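Putative major capsid protein (Cafeteriavirus-dependent mavirus, PDB 6G44) probably builds the icosahedral shell of the virophage, as a double jelly-roll capsid protein whose three copies join into a trimer. Local coordinates at residues M334-E342 and Q352-E360; C393-V404 and E417-I426. One frame throughout, in Å; residues are numbered along the deposited sequence. Where two conformers were deposited one is given.

Interaction 1 of 2, residues M334-E342 and Q352-E360; sequences MFAVMVSQE and QLAGIIGLE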
ATOM      1  N   MET C 334       7.321   1.519 -26.868  1.00 11.97           N
ATOM      2  CA  MET C 334       7.985   0.636 -25.917  1.00 12.47           C
ATOM      3  C   MET C 334       8.164  -0.744 -26.521  1.00 12.40           C
ATOM      4  O   MET C 334       7.409  -1.155 -27.400  1.00 12.63           O
ATOM      5  CB  MET C 334       7.192   0.546 -24.596  1.00 13.45           C
ATOM      6  CG  MET C 334       7.964  -0.108 -23.435  1.00 14.12           C
ATOM      7  SD  MET C 334       7.065  -0.161 -21.849  1.00 17.07           S
ATOM      8  CE  MET C 334       7.039   1.551 -21.384  1.00 16.59           C
ATOM      9  N   PHE C 335       9.172  -1.450 -26.021  1.00 12.16           N
ATOM     10  CA  PHE C 335       9.440  -2.821 -26.338  1.00 12.87           C
ATOM     11  C   PHE C 335       9.447  -3.658 -25.083  1.00 12.51           C
ATOM     12  O   PHE C 335       9.710  -3.141 -23.990  1.00 11.99           O
ATOM     13  CB  PHE C 335      10.821  -2.948 -27.021  1.00 13.80           C
ATOM     14  CG  PHE C 335      10.896  -2.240 -28.333  1.00 15.04           C
ATOM     15  CD1 PHE C 335      10.495  -2.915 -29.473  1.00 16.25           C
ATOM     16  CD2 PHE C 335      11.321  -0.926 -28.422  1.00 16.25           C
ATOM     17  CE1 PHE C 335      10.525  -2.296 -30.706  1.00 16.43           C
ATOM     18  CE2 PHE C 335      11.363  -0.297 -29.680  1.00 17.16           C
ATOM     19  CZ  PHE C 335      10.957  -1.001 -30.793  1.00 16.01           C
ATOM     20  N   ALA C 336       9.175  -4.945 -25.242  1.00 12.37           N
ATOM     21  CA  ALA C 336       9.265  -5.901 -24.124  1.00 12.95           C
ATOM     22  C   ALA C 336      10.006  -7.140 -24.616  1.00 12.89           C
ATOM     23  O   ALA C 336       9.669  -7.683 -25.689  1.00 14.42           O
ATOM     24  CB  ALA C 336       7.899  -6.273 -23.578  1.00 13.36           C
ATOM     25  N   VAL C 337      10.970  -7.594 -23.837  1.00 13.08           N
ATOM     26  CA  VAL C 337      11.774  -8.772 -24.159  1.00 13.08           C
ATOM     27  C   VAL C 337      11.527  -9.824 -23.096  1.00 13.18           C
ATOM     28  O   VAL C 337      11.617  -9.535 -21.890  1.00 12.94           O
ATOM     29  CB  VAL C 337      13.273  -8.418 -24.187  1.00 13.35           C
ATOM     30  CG1 VAL C 337      14.107  -9.644 -24.563  1.00 13.65           C
ATOM     31  CG2 VAL C 337      13.531  -7.282 -25.146  1.00 13.75           C
ATOM     32  N   MET C 338      11.245 -11.052 -23.524  1.00 13.09           N
ATOM     33  CA  MET C 338      11.099 -12.155 -22.594  1.00 15.37           C
ATOM     34  C   MET C 338      11.539 -13.430 -23.281  1.00 14.53           C
ATOM     35  O   MET C 338      11.412 -13.538 -24.501  1.00 15.95           O
ATOM     36  CB  MET C 338       9.666 -12.230 -22.042  1.00 20.18           C
ATOM     37  CG  MET C 338       8.582 -12.879 -22.841  1.00 24.06           C
ATOM     38  SD  MET C 338       7.046 -13.030 -21.840  1.00 28.50           S
ATOM     39  CE  MET C 338       6.388 -11.409 -22.047  1.00 27.75           C
ATOM     40  N   VAL C 339      12.040 -14.375 -22.504  1.00 12.78           N
ATOM     41  CA  VAL C 339      12.453 -15.685 -22.996  1.00 13.43           C
ATOM     42  C   VAL C 339      11.608 -16.723 -22.276  1.00 14.12           C
ATOM     43  O   VAL C 339      11.757 -16.896 -21.073  1.00 14.10           O
ATOM     44  CB  VAL C 339      13.948 -15.900 -22.756  1.00 13.37           C
ATOM     45  CG1 VAL C 339      14.363 -17.302 -23.231  1.00 14.40           C
ATOM     46  CG2 VAL C 339      14.783 -14.838 -23.452  1.00 14.03           C
ATOM     47  N   SER C 340      10.713 -17.413 -22.998  1.00 14.47           N
ATOM     48  CA  SER C 340       9.699 -18.287 -22.403  0.50 14.84           C
ATOM     49  C   SER C 340      10.056 -19.754 -22.598  1.00 15.74           C
ATOM     50  O   SER C 340      10.538 -20.131 -23.675  1.00 16.38           O
ATOM     51  CB  SER C 340       8.307 -18.023 -23.014  0.50 15.09           C
ATOM     52  OG  SER C 340       7.761 -16.780 -22.586  0.50 15.02           O
ATOM     53  N   GLN C 341       9.797 -20.573 -21.579  1.00 15.55           N
ATOM     54  CA  GLN C 341       9.879 -22.029 -21.727  1.00 16.59           C
ATOM     55  C   GLN C 341       8.750 -22.408 -22.678  1.00 17.21           C
ATOM     56  O   GLN C 341       7.583 -22.094 -22.430  1.00 18.24           O
ATOM     57  CB  GLN C 341       9.701 -22.679 -20.359  1.00 16.83           C
ATOM     58  CG  GLN C 341       9.777 -24.197 -20.360  1.00 17.47           C
ATOM     59  CD  GLN C 341       9.462 -24.728 -18.992  1.00 18.62           C
ATOM     60  OE1 GLN C 341       8.309 -24.686 -18.555  1.00 18.45           O
ATOM     61  NE2 GLN C 341      10.498 -25.155 -18.271  1.00 21.61           N
ATOM     62  N   GLU C 342       9.073 -23.057 -23.800  1.00 18.52           N
ATOM     63  CA  GLU C 342       8.044 -23.324 -24.812  0.50 20.11           C
ATOM     64  C   GLU C 342       6.990 -24.335 -24.363  1.00 20.63           C
ATOM     65  O   GLU C 342       5.811 -24.153 -24.657  1.00 22.97           O
ATOM     66  CB  GLU C 342       8.676 -23.726 -26.156  0.50 21.38           C
ATOM     67  CG  GLU C 342       9.173 -22.508 -26.920  0.50 22.82           C
ATOM     68  CD  GLU C 342       9.717 -22.818 -28.302  0.50 24.51           C
ATOM     69  OE1 GLU C 342       8.984 -22.679 -29.295  0.50 25.61           O
ATOM     70  OE2 GLU C 342      10.899 -23.170 -28.403  0.50 26.29           O
ATOM     71  N   GLN C 352       6.934 -20.485 -16.692  1.00 12.90           N
ATOM     72  CA  GLN C 352       8.373 -20.359 -16.569  1.00 13.10           C
ATOM     73  C   GLN C 352       8.968 -19.496 -17.675  1.00 13.32           C
ATOM     74  O   GLN C 352       8.759 -19.747 -18.874  1.00 13.20           O
ATOM     75  CB  GLN C 352       9.003 -21.740 -16.642  1.00 14.03           C
ATOM     76  CG  GLN C 352      10.508 -21.745 -16.462  1.00 14.96           C
ATOM     77  CD  GLN C 352      10.882 -21.525 -15.016  1.00 15.64           C
ATOM     78  OE1 GLN C 352      10.744 -22.441 -14.195  1.00 17.35           O
ATOM     79  NE2 GLN C 352      11.305 -20.319 -14.683  1.00 16.72           N
ATOM     80  N   LEU C 353       9.718 -18.489 -17.259  1.00 12.43           N
ATOM     81  CA  LEU C 353      10.547 -17.686 -18.125  1.00 12.92           C
ATOM     82  C   LEU C 353      11.989 -17.938 -17.716  1.00 12.62           C
ATOM     83  O   LEU C 353      12.261 -18.463 -16.633  1.00 15.22           O
ATOM     84  CB  LEU C 353      10.236 -16.199 -17.979  1.00 12.92           C
ATOM     85  CG  LEU C 353       8.768 -15.788 -18.095  1.00 14.17           C
ATOM     86  CD1 LEU C 353       8.599 -14.300 -17.790  1.00 14.35           C
ATOM     87  CD2 LEU C 353       8.192 -16.085 -19.480  1.00 15.66           C
ATOM     88  N   ALA C 354      12.900 -17.641 -18.627  1.00 12.36           N
ATOM     89  CA  ALA C 354      14.316 -17.675 -18.311  1.00 12.27           C
ATOM     90  C   ALA C 354      14.730 -16.421 -17.526  1.00 11.77           C
ATOM     91  O   ALA C 354      14.053 -15.380 -17.602  1.00 11.95           O
ATOM     92  CB  ALA C 354      15.154 -17.800 -19.587  1.00 12.31           C
ATOM     93  N   GLY C 355      15.858 -16.524 -16.814  1.00 11.38           N
ATOM     94  CA  GLY C 355      16.454 -15.353 -16.143  1.00 11.62           C
ATOM     95  C   GLY C 355      17.384 -14.671 -17.126  1.00 11.91           C
ATOM     96  O   GLY C 355      18.413 -15.256 -17.496  1.00 12.39           O
ATOM     97  N   ILE C 356      17.057 -13.459 -17.560  1.00 11.56           N
ATOM     98  CA  ILE C 356      17.895 -12.756 -18.525  1.00 11.78           C
ATOM     99  C   ILE C 356      19.009 -12.037 -17.752  1.00 12.13           C
ATOM    100  O   ILE C 356      18.741 -11.218 -16.879  1.00 12.16           O
ATOM    101  CB  ILE C 356      17.093 -11.769 -19.388  1.00 12.18           C
ATOM    102  CG1 ILE C 356      16.017 -12.530 -20.177  1.00 12.54           C
ATOM    103  CG2 ILE C 356      18.029 -10.975 -20.314  1.00 12.64           C
ATOM    104  CD1 ILE C 356      15.068 -11.656 -20.941  1.00 12.77           C
ATOM    105  N   ILE C 357      20.253 -12.325 -18.128  1.00 12.43           N
ATOM    106  CA  ILE C 357      21.441 -11.765 -17.471  1.00 12.50           C
ATOM    107  C   ILE C 357      22.193 -10.781 -18.363  1.00 13.52           C
ATOM    108  O   ILE C 357      23.069 -10.067 -17.874  1.00 14.86           O
ATOM    109  CB  ILE C 357      22.409 -12.880 -16.971  1.00 13.80           C
ATOM    110  CG1 ILE C 357      22.983 -13.683 -18.135  1.00 14.89           C
ATOM    111  CG2 ILE C 357      21.700 -13.797 -15.966  1.00 14.15           C
ATOM    112  CD1 ILE C 357      24.150 -14.568 -17.729  1.00 15.64           C
ATOM    113  N   GLY C 358      21.838 -10.722 -19.653  1.00 12.35           N
ATOM    114  CA  GLY C 358      22.450  -9.785 -20.574  1.00 12.95           C
ATOM    115  C   GLY C 358      21.540  -9.486 -21.737  1.00 13.16           C
ATOM    116  O   GLY C 358      20.735 -10.324 -22.129  1.00 12.46           O
ATOM    117  N   LEU C 359      21.643  -8.257 -22.231  1.00 14.19           N
ATOM    118  CA  LEU C 359      20.860  -7.792 -23.348  1.00 15.87           C
ATOM    119  C   LEU C 359      21.730  -6.927 -24.232  1.00 16.75           C
ATOM    120  O   LEU C 359      22.444  -6.076 -23.720  1.00 16.99           O
ATOM    121  CB  LEU C 359      19.659  -6.997 -22.811  1.00 17.41           C
ATOM    122  CG  LEU C 359      18.510  -6.720 -23.747  1.00 18.81           C
ATOM    123  CD1 LEU C 359      17.857  -8.003 -24.245  1.00 18.91           C
ATOM    124  CD2 LEU C 359      17.494  -5.846 -23.026  1.00 17.38           C
ATOM    125  N   GLU C 360      21.697  -7.164 -25.543  1.00 16.43           N
ATOM    126  CA  GLU C 360      22.349  -6.270 -26.503  1.00 17.74           C
ATOM    127  C   GLU C 360      21.371  -5.970 -27.631  1.00 16.96           C
ATOM    128  O   GLU C 360      20.781  -6.881 -28.199  1.00 17.50           O
ATOM    129  CB  GLU C 360      23.645  -6.889 -27.044  1.00 19.97           C
ATOM    130  CG  GLU C 360      24.673  -7.137 -25.942  1.00 22.50           C
ATOM    131  CD  GLU C 360      26.053  -7.550 -26.438  1.00 26.23           C
ATOM    132  OE1 GLU C 360      26.851  -8.030 -25.581  1.00 30.28           O
ATOM    133  OE2 GLU C 360      26.354  -7.389 -27.639  1.00 28.38           O
TER
HETATM  134  O   HOH W   1      12.809 -13.974 -19.781  1.00 12.25           O
HETATM  135  O   HOH W   2       6.011 -22.822 -18.307  1.00 19.39           O

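Interaction 2 of 2, residues C393-V404 and E417-I426; sequences CFSGALANGLTV and EAIFGAGSVI. With SO4 (sulfate ion), chain P.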
ATOM      1  N   CYS C 393      12.201 -12.577  -8.449  1.00  9.68           N
ATOM      2  CA  CYS C 393      11.347 -13.088  -9.523  1.00 10.30           C
ATOM      3  C   CYS C 393      12.032 -12.857 -10.850  1.00 10.09           C
ATOM      4  O   CYS C 393      12.361 -13.813 -11.559  1.00 10.49           O
ATOM      5  CB  CYS C 393      10.018 -12.368  -9.455  1.00 10.47           C
ATOM      6  SG  CYS C 393       8.914 -12.653 -10.855  1.00 11.85           S
ATOM      7  N   PHE C 394      12.297 -11.583 -11.140  1.00  9.74           N
ATOM      8  CA  PHE C 394      12.980 -11.173 -12.371  1.00  9.79           C
ATOM      9  C   PHE C 394      14.242 -11.951 -12.681  1.00  9.81           C
ATOM     10  O   PHE C 394      14.484 -12.355 -13.811  1.00 11.17           O
ATOM     11  CB  PHE C 394      13.308  -9.680 -12.272  1.00  9.62           C
ATOM     12  CG  PHE C 394      14.021  -9.121 -13.469  1.00  9.82           C
ATOM     13  CD1 PHE C 394      15.417  -9.163 -13.559  1.00 10.18           C
ATOM     14  CD2 PHE C 394      13.306  -8.534 -14.483  1.00 10.11           C
ATOM     15  CE1 PHE C 394      16.073  -8.649 -14.638  1.00 10.53           C
ATOM     16  CE2 PHE C 394      13.966  -8.009 -15.591  1.00 10.28           C
ATOM     17  CZ  PHE C 394      15.343  -8.070 -15.654  1.00 10.67           C
ATOM     18  N   SER C 395      15.037 -12.206 -11.655  1.00 10.54           N
ATOM     19  CA  SER C 395      16.360 -12.755 -11.897  1.00 10.22           C
ATOM     20  C   SER C 395      16.355 -14.215 -12.343  1.00 10.61           C
ATOM     21  O   SER C 395      17.334 -14.669 -12.928  1.00 11.03           O
ATOM     22  CB  SER C 395      17.262 -12.647 -10.673  1.00 10.43           C
ATOM     23  OG  SER C 395      16.831 -13.505  -9.636  1.00 11.11           O
ATOM     24  N   GLY C 396      15.331 -14.981 -11.980  1.00 10.82           N
ATOM     25  CA  GLY C 396      15.360 -16.431 -12.254  1.00 10.67           C
ATOM     26  C   GLY C 396      16.392 -17.178 -11.401  1.00 11.16           C
ATOM     27  O   GLY C 396      16.705 -18.310 -11.688  1.00 11.71           O
ATOM     28  N   ALA C 397      16.896 -16.544 -10.339  1.00 11.05           N
ATOM     29  CA  ALA C 397      17.886 -17.179  -9.459  1.00 11.03           C
ATOM     30  C   ALA C 397      17.270 -18.268  -8.606  1.00 10.93           C
ATOM     31  O   ALA C 397      16.051 -18.339  -8.438  1.00 10.66           O
ATOM     32  CB  ALA C 397      18.583 -16.130  -8.600  1.00 11.16           C
ATOM     33  N   LEU C 398      18.134 -19.122  -8.047  1.00 10.98           N
ATOM     34  CA  LEU C 398      17.743 -20.102  -7.056  1.00 11.59           C
ATOM     35  C   LEU C 398      17.222 -19.406  -5.798  1.00 11.03           C
ATOM     36  O   LEU C 398      17.958 -18.627  -5.160  1.00 11.18           O
ATOM     37  CB  LEU C 398      18.953 -20.966  -6.694  1.00 12.12           C
ATOM     38  CG  LEU C 398      18.716 -22.015  -5.607  1.00 13.14           C
ATOM     39  CD1 LEU C 398      17.742 -23.100  -6.051  1.00 13.84           C
ATOM     40  CD2 LEU C 398      20.049 -22.585  -5.126  1.00 13.39           C
ATOM     41  N   ALA C 399      15.942 -19.612  -5.504  1.00 11.10           N
ATOM     42  CA  ALA C 399      15.241 -18.895  -4.436  1.00 11.23           C
ATOM     43  C   ALA C 399      15.299 -19.548  -3.062  1.00 11.98           C
ATOM     44  O   ALA C 399      15.059 -18.870  -2.052  1.00 12.74           O
ATOM     45  CB  ALA C 399      13.789 -18.688  -4.842  1.00 11.85           C
ATOM     46  N   ASN C 400      15.570 -20.849  -3.006  1.00 12.00           N
ATOM     47  CA  ASN C 400      15.551 -21.599  -1.742  1.00 12.51           C
ATOM     48  C   ASN C 400      16.877 -22.310  -1.485  1.00 13.53           C
ATOM     49  O   ASN C 400      16.938 -23.532  -1.303  1.00 13.76           O
ATOM     50  CB  ASN C 400      14.352 -22.581  -1.694  1.00 12.63           C
ATOM     51  CG  ASN C 400      14.422 -23.658  -2.744  1.00 13.09           C
ATOM     52  OD1 ASN C 400      15.071 -23.500  -3.776  1.00 12.79           O
ATOM     53  ND2 ASN C 400      13.709 -24.764  -2.499  1.00 13.78           N
ATOM     54  N   GLY C 401      17.953 -21.525  -1.449  1.00 14.22           N
ATOM     55  CA  GLY C 401      19.302 -22.060  -1.360  1.00 14.69           C
ATOM     56  C   GLY C 401      19.595 -22.893  -0.133  1.00 15.76           C
ATOM     57  O   GLY C 401      20.350 -23.837  -0.235  1.00 15.46           O
ATOM     58  N   LEU C 402      19.005 -22.566   1.017  1.00 17.26           N
ATOM     59  CA  LEU C 402      19.258 -23.384   2.218  1.00 19.83           C
ATOM     60  C   LEU C 402      18.754 -24.790   2.033  1.00 23.36           C
ATOM     61  O   LEU C 402      19.413 -25.763   2.397  1.00 24.51           O
ATOM     62  CB  LEU C 402      18.560 -22.832   3.442  1.00 22.16           C
ATOM     63  CG  LEU C 402      19.232 -21.814   4.272  1.00 23.89           C
ATOM     64  CD1 LEU C 402      18.226 -21.391   5.330  1.00 23.90           C
ATOM     65  CD2 LEU C 402      20.508 -22.368   4.900  1.00 23.48           C
ATOM     66  N   THR C 403      17.555 -24.884   1.467  1.00 26.58           N
ATOM     67  CA  THR C 403      16.903 -26.159   1.263  1.00 29.03           C
ATOM     68  C   THR C 403      17.776 -27.077   0.416  1.00 29.27           C
ATOM     69  O   THR C 403      17.893 -28.264   0.709  1.00 35.23           O
ATOM     70  CB  THR C 403      15.473 -25.936   0.681  1.00 29.06           C
ATOM     71  OG1 THR C 403      14.699 -25.167   1.611  1.00 31.96           O
ATOM     72  CG2 THR C 403      14.782 -27.235   0.421  1.00 31.43           C
ATOM     73  N   VAL C 404      18.447 -26.507  -0.590  1.00 27.79           N
ATOM     74  CA  VAL C 404      19.300 -27.214  -1.524  1.00 26.97           C
ATOM     75  C   VAL C 404      20.755 -27.435  -1.020  1.00 26.56           C
ATOM     76  O   VAL C 404      21.462 -28.358  -1.453  1.00 29.38           O
ATOM     77  CB  VAL C 404      19.306 -26.457  -2.879  1.00 30.02           C
ATOM     78  CG1 VAL C 404      20.188 -27.157  -3.891  1.00 32.33           C
ATOM     79  CG2 VAL C 404      17.876 -26.306  -3.411  1.00 30.69           C
ATOM     80  N   GLU C 417      13.810 -30.401  -5.487  1.00 20.21           N
ATOM     81  CA  GLU C 417      13.392 -29.450  -4.455  1.00 19.59           C
ATOM     82  C   GLU C 417      13.728 -27.996  -4.768  1.00 17.29           C
ATOM     83  O   GLU C 417      13.210 -27.113  -4.089  1.00 17.30           O
ATOM     84  CB  GLU C 417      13.984 -29.854  -3.115  1.00 23.45           C
ATOM     85  CG  GLU C 417      13.434 -31.219  -2.671  1.00 27.61           C
ATOM     86  CD  GLU C 417      13.862 -31.643  -1.289  1.00 31.52           C
ATOM     87  OE1 GLU C 417      14.174 -30.768  -0.457  1.00 36.78           O
ATOM     88  OE2 GLU C 417      13.879 -32.871  -1.040  1.00 35.56           O
ATOM     89  N   ALA C 418      14.556 -27.749  -5.777  1.00 15.72           N
ATOM     90  CA  ALA C 418      14.989 -26.379  -6.075  1.00 14.74           C
ATOM     91  C   ALA C 418      13.822 -25.571  -6.638  1.00 14.10           C
ATOM     92  O   ALA C 418      13.009 -26.068  -7.447  1.00 15.02           O
ATOM     93  CB  ALA C 418      16.123 -26.390  -7.073  1.00 14.84           C
ATOM     94  N   ILE C 419      13.767 -24.314  -6.210  1.00 12.04           N
ATOM     95  CA  ILE C 419      12.797 -23.332  -6.683  1.00 12.04           C
ATOM     96  C   ILE C 419      13.545 -22.142  -7.250  1.00 11.91           C
ATOM     97  O   ILE C 419      14.513 -21.684  -6.638  1.00 12.01           O
ATOM     98  CB  ILE C 419      11.884 -22.883  -5.535  1.00 12.34           C
ATOM     99  CG1 ILE C 419      11.068 -24.075  -5.035  1.00 13.32           C
ATOM    100  CG2 ILE C 419      10.921 -21.776  -6.001  1.00 12.51           C
ATOM    101  CD1 ILE C 419      10.315 -23.840  -3.771  1.00 14.04           C
ATOM    102  N   PHE C 420      13.064 -21.642  -8.381  1.00 11.20           N
ATOM    103  CA  PHE C 420      13.664 -20.506  -9.098  1.00 11.27           C
ATOM    104  C   PHE C 420      12.706 -19.358  -9.256  1.00 11.38           C
ATOM    105  O   PHE C 420      11.474 -19.538  -9.262  1.00 12.29           O
ATOM    106  CB  PHE C 420      14.204 -20.933 -10.468  1.00 11.92           C
ATOM    107  CG  PHE C 420      15.297 -21.951 -10.363  1.00 12.41           C
ATOM    108  CD1 PHE C 420      15.002 -23.311 -10.291  1.00 13.10           C
ATOM    109  CD2 PHE C 420      16.618 -21.553 -10.319  1.00 12.26           C
ATOM    110  CE1 PHE C 420      16.015 -24.239 -10.142  1.00 12.82           C
ATOM    111  CE2 PHE C 420      17.637 -22.482 -10.168  1.00 12.80           C
ATOM    112  CZ  PHE C 420      17.333 -23.822 -10.087  1.00 12.82           C
ATOM    113  N   GLY C 421      13.262 -18.164  -9.403  1.00 11.18           N
ATOM    114  CA  GLY C 421      12.431 -17.040  -9.812  1.00 10.88           C
ATOM    115  C   GLY C 421      11.718 -17.337 -11.114  1.00 11.19           C
ATOM    116  O   GLY C 421      12.236 -18.064 -11.982  1.00 11.41           O
ATOM    117  N   ALA C 422      10.531 -16.761 -11.284  1.00 11.11           N
ATOM    118  CA  ALA C 422       9.751 -17.023 -12.494  1.00 11.92           C
ATOM    119  C   ALA C 422      10.464 -16.550 -13.752  1.00 12.03           C
ATOM    120  O   ALA C 422      10.227 -17.084 -14.837  1.00 13.09           O
ATOM    121  CB  ALA C 422       8.377 -16.384 -12.412  1.00 13.24           C
ATOM    122  N   GLY C 423      11.307 -15.532 -13.614  1.00 10.76           N
ATOM    123  CA  GLY C 423      12.149 -15.056 -14.713  1.00 10.25           C
ATOM    124  C   GLY C 423      11.762 -13.669 -15.203  1.00 10.83           C
ATOM    125  O   GLY C 423      10.947 -12.989 -14.593  1.00 11.39           O
ATOM    126  N   SER C 424      12.406 -13.239 -16.293  1.00 10.39           N
ATOM    127  CA  SER C 424      12.483 -11.817 -16.658  1.00 10.75           C
ATOM    128  C   SER C 424      11.502 -11.354 -17.713  1.00 11.06           C
ATOM    129  O   SER C 424      11.237 -12.055 -18.692  1.00 11.49           O
ATOM    130  CB  SER C 424      13.873 -11.469 -17.180  1.00 11.11           C
ATOM    131  OG  SER C 424      14.911 -12.025 -16.407  1.00 10.89           O
ATOM    132  N   VAL C 425      11.038 -10.123 -17.549  1.00 10.55           N
ATOM    133  CA  VAL C 425      10.512  -9.340 -18.673  1.00 10.76           C
ATOM    134  C   VAL C 425      11.205  -8.001 -18.629  1.00 10.43           C
ATOM    135  O   VAL C 425      11.189  -7.333 -17.595  1.00 10.13           O
ATOM    136  CB  VAL C 425       8.985  -9.126 -18.609  1.00 11.63           C
ATOM    137  CG1 VAL C 425       8.499  -8.308 -19.791  1.00 12.26           C
ATOM    138  CG2 VAL C 425       8.274 -10.480 -18.590  1.00 12.13           C
ATOM    139  N   ILE C 426      11.832  -7.617 -19.735  1.00 10.37           N
ATOM    140  CA  ILE C 426      12.555  -6.342 -19.797  1.00 10.60           C
ATOM    141  C   ILE C 426      11.798  -5.370 -20.697  1.00 10.91           C
ATOM    142  O   ILE C 426      11.723  -5.578 -21.910  1.00 11.04           O
ATOM    143  CB  ILE C 426      14.024  -6.485 -20.237  1.00 11.04           C
ATOM    144  CG1 ILE C 426      14.782  -7.408 -19.284  1.00 11.19           C
ATOM    145  CG2 ILE C 426      14.696  -5.110 -20.302  1.00 11.78           C
ATOM    146  CD1 ILE C 426      16.118  -7.897 -19.823  1.00 11.31           C
TER
HETATM  147  S   SO4 P 602      11.386 -23.590   0.538  1.00 23.40           S
HETATM  148  O1  SO4 P 602      11.759 -24.706  -0.351  1.00 25.47           O
HETATM  149  O2  SO4 P 602      12.561 -23.151   1.339  1.00 23.70           O
HETATM  150  O3  SO4 P 602      10.848 -22.432  -0.225  1.00 26.60           O
HETATM  151  O4  SO4 P 602      10.294 -24.124   1.409  1.00 26.80           O

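Interaction 1 of 2, residues M334-E342 and Q352-E360
Val-339 and Ala-354 meet through both backbone and side chain. Ala-354 N donates to Val-339 O over 2.8 Å; two residues later on the first segment and two earlier on the second, Gln-341 N donates to Gln-352 O over 3.0 Å, both bonds nearly straight. They frame a single antiparallel bridge, Ser-340 with Leu-353, joining two sheets of the double jelly-roll protein: strand 334-341 of one to the lead-in of strand 355-363 of another, in the V20 C-terminal family region. Beyond it the backbones part, the strand axes at 128°, and side chains take over. Val-339 CG1, anti to the backbone N (chi1 178°), lies 3.8 Å from Ala-354 CB, while CG2 faces CD1 of Ile-356. Val-337 CG1 reaches Leu-359 CD1 at 4.1 Å. On the strand's other side, Met-338 SD rests against Leu-353 CD2 at 4.0 Å. At the bridged end the extended Gln-341 chain lays its amide across CB and CG of Gln-352, the two amide planes 79° apart. Gln-352 bends at chi2, which turns NE2 back to Leu-353 O. One water links Gln-341 OE1 to Gln-352 N; Gln-341 NE2 is held by Glu-460. Helix 123-130 covers Met-338 and Leu-353, its Lys-128 bonded to Ser-340 OG; Phe-456 of strand 448-457 packs on Val-339 and Ala-354, and strand 334-341 runs between strands 425-428 and 464-482.

Interaction 2 of 2, residues C393-V404 and E417-I426
Leu-398 and Phe-420 form a single backbone bridge, flanked by two hydrogen bonds: Gly-421 N to Ala-397 O at 3.0 Å and Ala-399 N to Ile-419 O at 2.8 Å. Nearer the end of helix 391-394, Cys-393 O takes Gly-423 N and Gly-396 N from opposite faces of its carbonyl plane. Gly-421 fits closely here, since a CB would collide with Cys-393 O and Gly-396 N.

Among side-chain hydrogen bonds, Asn-400 uses both ends of its amide. Its CG sits between the backbone N and carbonyl carbon (chi1 64°), directing the group at the other segment: ND2 donates in the amide plane to Glu-417 O at 2.9 Å, while OD1 accepts Ile-419 N from above its carbonyl plane. ND2 also gives a hydrogen to O1 of a sulfate, and Thr-403 OG1 bonds to sulfate O2. Ser-424 OG donates to Phe-394 O at 2.7 Å. Ser-395 OG accepts from Ala-397 N, an ST turn.

Aromatic and apolar contacts complete the seam. Ser-424 CB stands over the Phe-394 ring, 4.0 Å from its centroid and 17° off the normal, a CH-pi contact, while Ile-426 CG1 meets the ring edge at CZ. Leu-398 CD1 lies over one face of Phe-420 near the rim and touches Ala-418 CB at 3.8 Å.

Lys-155 and, from the second subunit, Thr-167 and Lys-93 also bind the sulfate, probably from the crystallisation liquor, and Tyr-184 of that subunit bonds to Gly-401 N. An irregular loop of the V20 C-terminal family region is thus paired with the run into a strand: helix 375-384 packs on Phe-394 and Ile-426, and Ile-426 lies in strand 425-428, beside strand 334-341.

The two contacts are buried neighbours, their centres about 14 Å apart, and share a sheet in which strands 334-341 and 425-428 are adjacent. Segments 352-360 and 417-426 join them directly: Leu-353 N lies 2.8 Å from Ala-422 O, and Ile-356 N the same distance from Ser-424 OG, both probable hydrogen bonds. Interaction 1 stays within its own subunit, closer to the chain's centre, and pairs one short bridge with aliphatic packing as two strands diverge. Interaction 2 buries more surface, 733 against 454 Å², and relies on turns, glycines and side-chain-to-backbone bonds, extending from the shared sheet to a subunit boundary where a sulfate is bound.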